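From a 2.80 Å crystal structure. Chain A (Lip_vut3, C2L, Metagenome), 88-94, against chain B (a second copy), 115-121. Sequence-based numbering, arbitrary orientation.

Chain A 88-94: LEIYEKE
Chain B 115-121: LEKIREI

Two helices from separate copies of a protein can meet through acidic side chains, and the contact between chain A 88-94 and chain B 115-121 is a compact example. Both stretches are helical throughout, with phi near -65° and psi near -35° over most of their length; phi drifts to -95° at Lys A93 and -102° at Glu A94. In chain B the i to i+4 ladder is regular, Glu B120 N to Glu B116 O measuring 2.9 Å and Ile B121 N to Lys B117 O 3.0 Å. In chain A, Glu A92 N bonds to Leu A88 O at 3.0 Å, but the bond from Lys A93 N to Glu A89 O is weak at 3.5 Å, and the same amide also reaches Ile A90 O at 3.2 Å. The axes approach to 9.6 Å and their N-to-C directions diverge by 61°, so the crossing is steep and contact is concentrated near one point. There the CA atoms of Glu A89 and Glu B116 lie 6.1 Å apart, and these two residues are the most extensively covered in an interface of 286 Å², both sides summed.

The CA-to-CB bond of Glu A89 runs sideways, but the end of its m, m side chain (chi3 -35°) comes nearer to chain B. Glu A89 OE1 lies 3.5 Å from Glu B116 CG and 3.6 Å from Lys B117 N, while Glu A89 OE2 packs 3.7 Å from CD of Lys B117, a lysine whose chi1 is t, chi2 112°, chi3 t and chi4 p, and whose end leads away. Glu B116 points toward chain A and is folded t, p, with chi3 24°. This puts Glu B116 CG 3.4 Å from Glu A89 O, Glu B116 OE2 3.5 Å from Glu A92 CG and Glu B116 OE1 3.8 Å from Lys A93 CB. The lysine, t, t, p, t, then carries its amine away, so Glu B116 OE1 lies beside the aliphatic part of Lys A93, from CB to CD, and not beside the amine.

One turn further along chain B, Glu B120 also points toward chain A, in an extended m, t rotamer with chi3 25°. Glu B120 OE2 comes within 2.8 Å of Glu A89 OE1, close enough that one of the acids may well be protonated, though the coordinates leave this open. Glu B120 OE2 also lies 3.1 Å from CG of Glu A92, which points toward chain B and is t, p with chi3 -174°, and 4.1 Å from Glu A92 OE2, where two acidic groups again lie near each other. The general lesson is that acidic side chains can pack through their methylene groups as well as their oxygens. Ile A90 and Ile B118, both m, t, point away from the contact.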

# COMPACT_ATOMS: atom_id res chain seq x y z
N LEU A 88 23.76 -4.51 12.00
CA LEU A 88 24.76 -3.86 11.16
C LEU A 88 24.80 -2.36 11.41
O LEU A 88 25.88 -1.76 11.35
CB LEU A 88 24.48 -4.15 9.69
CG LEU A 88 24.98 -5.49 9.15
CD1 LEU A 88 24.73 -5.60 7.66
CD2 LEU A 88 26.46 -5.67 9.46
N GLU A 89 23.65 -1.75 11.69
CA GLU A 89 23.64 -0.32 12.00
C GLU A 89 24.17 -0.05 13.40
O GLU A 89 24.80 0.98 13.63
CB GLU A 89 22.22 0.23 11.85
CG GLU A 89 21.59 -0.01 10.49
CD GLU A 89 22.41 0.59 9.35
OE1 GLU A 89 23.00 1.67 9.55
OE2 GLU A 89 22.44 -0.02 8.26
N ILE A 90 23.92 -0.96 14.35
CA ILE A 90 24.48 -0.79 15.69
C ILE A 90 25.99 -0.99 15.65
O ILE A 90 26.74 -0.27 16.31
CB ILE A 90 23.80 -1.73 16.69
CG1 ILE A 90 22.32 -1.36 16.85
CG2 ILE A 90 24.50 -1.68 18.04
CD1 ILE A 90 21.57 -2.26 17.82
N TYR A 91 26.46 -1.98 14.88
CA TYR A 91 27.89 -2.19 14.75
C TYR A 91 28.57 -1.01 14.07
O TYR A 91 29.72 -0.68 14.39
CB TYR A 91 28.18 -3.48 13.97
CG TYR A 91 29.66 -3.77 13.82
CD1 TYR A 91 30.34 -4.51 14.77
CD2 TYR A 91 30.37 -3.29 12.72
CE1 TYR A 91 31.69 -4.77 14.63
CE2 TYR A 91 31.72 -3.55 12.58
CZ TYR A 91 32.38 -4.29 13.54
OH TYR A 91 33.72 -4.55 13.40
N GLU A 92 27.88 -0.35 13.14
CA GLU A 92 28.47 0.80 12.46
C GLU A 92 28.78 1.93 13.44
O GLU A 92 29.73 2.69 13.22
CB GLU A 92 27.53 1.30 11.37
CG GLU A 92 28.16 2.32 10.42
CD GLU A 92 29.02 1.67 9.35
OE1 GLU A 92 29.68 2.41 8.59
OE2 GLU A 92 29.03 0.43 9.27
N LYS A 93 28.01 2.04 14.52
CA LYS A 93 28.24 3.10 15.50
C LYS A 93 29.11 2.64 16.66
O LYS A 93 30.00 3.39 17.10
CB LYS A 93 26.90 3.62 16.03
CG LYS A 93 27.01 4.92 16.83
CD LYS A 93 25.66 5.45 17.29
CE LYS A 93 25.23 4.83 18.61
NZ LYS A 93 24.02 5.50 19.18
N GLU A 94 28.89 1.43 17.17
CA GLU A 94 29.58 0.97 18.37
C GLU A 94 30.74 0.01 18.09
O GLU A 94 31.58 -0.17 18.98
CB GLU A 94 28.58 0.29 19.32
CG GLU A 94 27.43 1.20 19.73
CD GLU A 94 26.54 0.57 20.78
OE1 GLU A 94 26.73 -0.62 21.09
OE2 GLU A 94 25.65 1.28 21.31
N LEU B 115 18.17 6.26 11.98
CA LEU B 115 19.00 7.45 12.15
C LEU B 115 20.46 7.18 11.79
O LEU B 115 21.15 8.07 11.29
CB LEU B 115 18.89 7.96 13.58
CG LEU B 115 17.50 8.40 14.05
CD1 LEU B 115 17.48 8.60 15.55
CD2 LEU B 115 17.08 9.67 13.34
N GLU B 116 20.94 5.96 12.04
CA GLU B 116 22.32 5.64 11.71
C GLU B 116 22.51 5.53 10.20
O GLU B 116 23.53 5.98 9.66
CB GLU B 116 22.75 4.35 12.40
CG GLU B 116 24.17 3.89 12.06
CD GLU B 116 25.24 4.89 12.48
OE1 GLU B 116 25.00 5.69 13.41
OE2 GLU B 116 26.33 4.87 11.87
N LYS B 117 21.53 4.94 9.50
CA LYS B 117 21.62 4.86 8.05
C LYS B 117 21.57 6.24 7.41
O LYS B 117 22.26 6.50 6.42
CB LYS B 117 20.50 3.98 7.50
CG LYS B 117 20.59 3.71 6.00
CD LYS B 117 20.91 2.25 5.72
CE LYS B 117 21.21 2.01 4.25
NZ LYS B 117 22.48 2.67 3.83
N ILE B 118 20.77 7.15 7.98
CA ILE B 118 20.77 8.53 7.52
C ILE B 118 22.15 9.15 7.71
O ILE B 118 22.64 9.89 6.85
CB ILE B 118 19.68 9.34 8.26
CG1 ILE B 118 18.30 8.76 7.96
CG2 ILE B 118 19.75 10.81 7.88
CD1 ILE B 118 17.17 9.47 8.68
N ARG B 119 22.81 8.84 8.83
CA ARG B 119 24.15 9.36 9.08
C ARG B 119 25.14 8.83 8.05
O ARG B 119 26.02 9.56 7.59
CB ARG B 119 24.59 9.01 10.49
CG ARG B 119 26.01 9.45 10.83
CD ARG B 119 26.15 10.96 10.82
NE ARG B 119 25.43 11.58 11.93
CZ ARG B 119 25.34 12.89 12.12
NH1 ARG B 119 25.91 13.73 11.27
NH2 ARG B 119 24.67 13.37 13.17
N GLU B 120 25.01 7.55 7.68
CA GLU B 120 25.92 6.98 6.69
C GLU B 120 25.73 7.62 5.33
O GLU B 120 26.70 7.91 4.62
CB GLU B 120 25.72 5.47 6.60
CG GLU B 120 25.96 4.72 7.89
CD GLU B 120 25.83 3.22 7.72
OE1 GLU B 120 26.03 2.73 6.59
OE2 GLU B 120 25.52 2.53 8.72
N ILE B 121 24.47 7.86 4.93
CA ILE B 121 24.20 8.47 3.64
C ILE B 121 24.66 9.92 3.63
O ILE B 121 25.30 10.38 2.67
CB ILE B 121 22.70 8.34 3.30
CG1 ILE B 121 22.29 6.87 3.25
CG2 ILE B 121 22.40 9.03 1.97
CD1 ILE B 121 20.80 6.66 3.17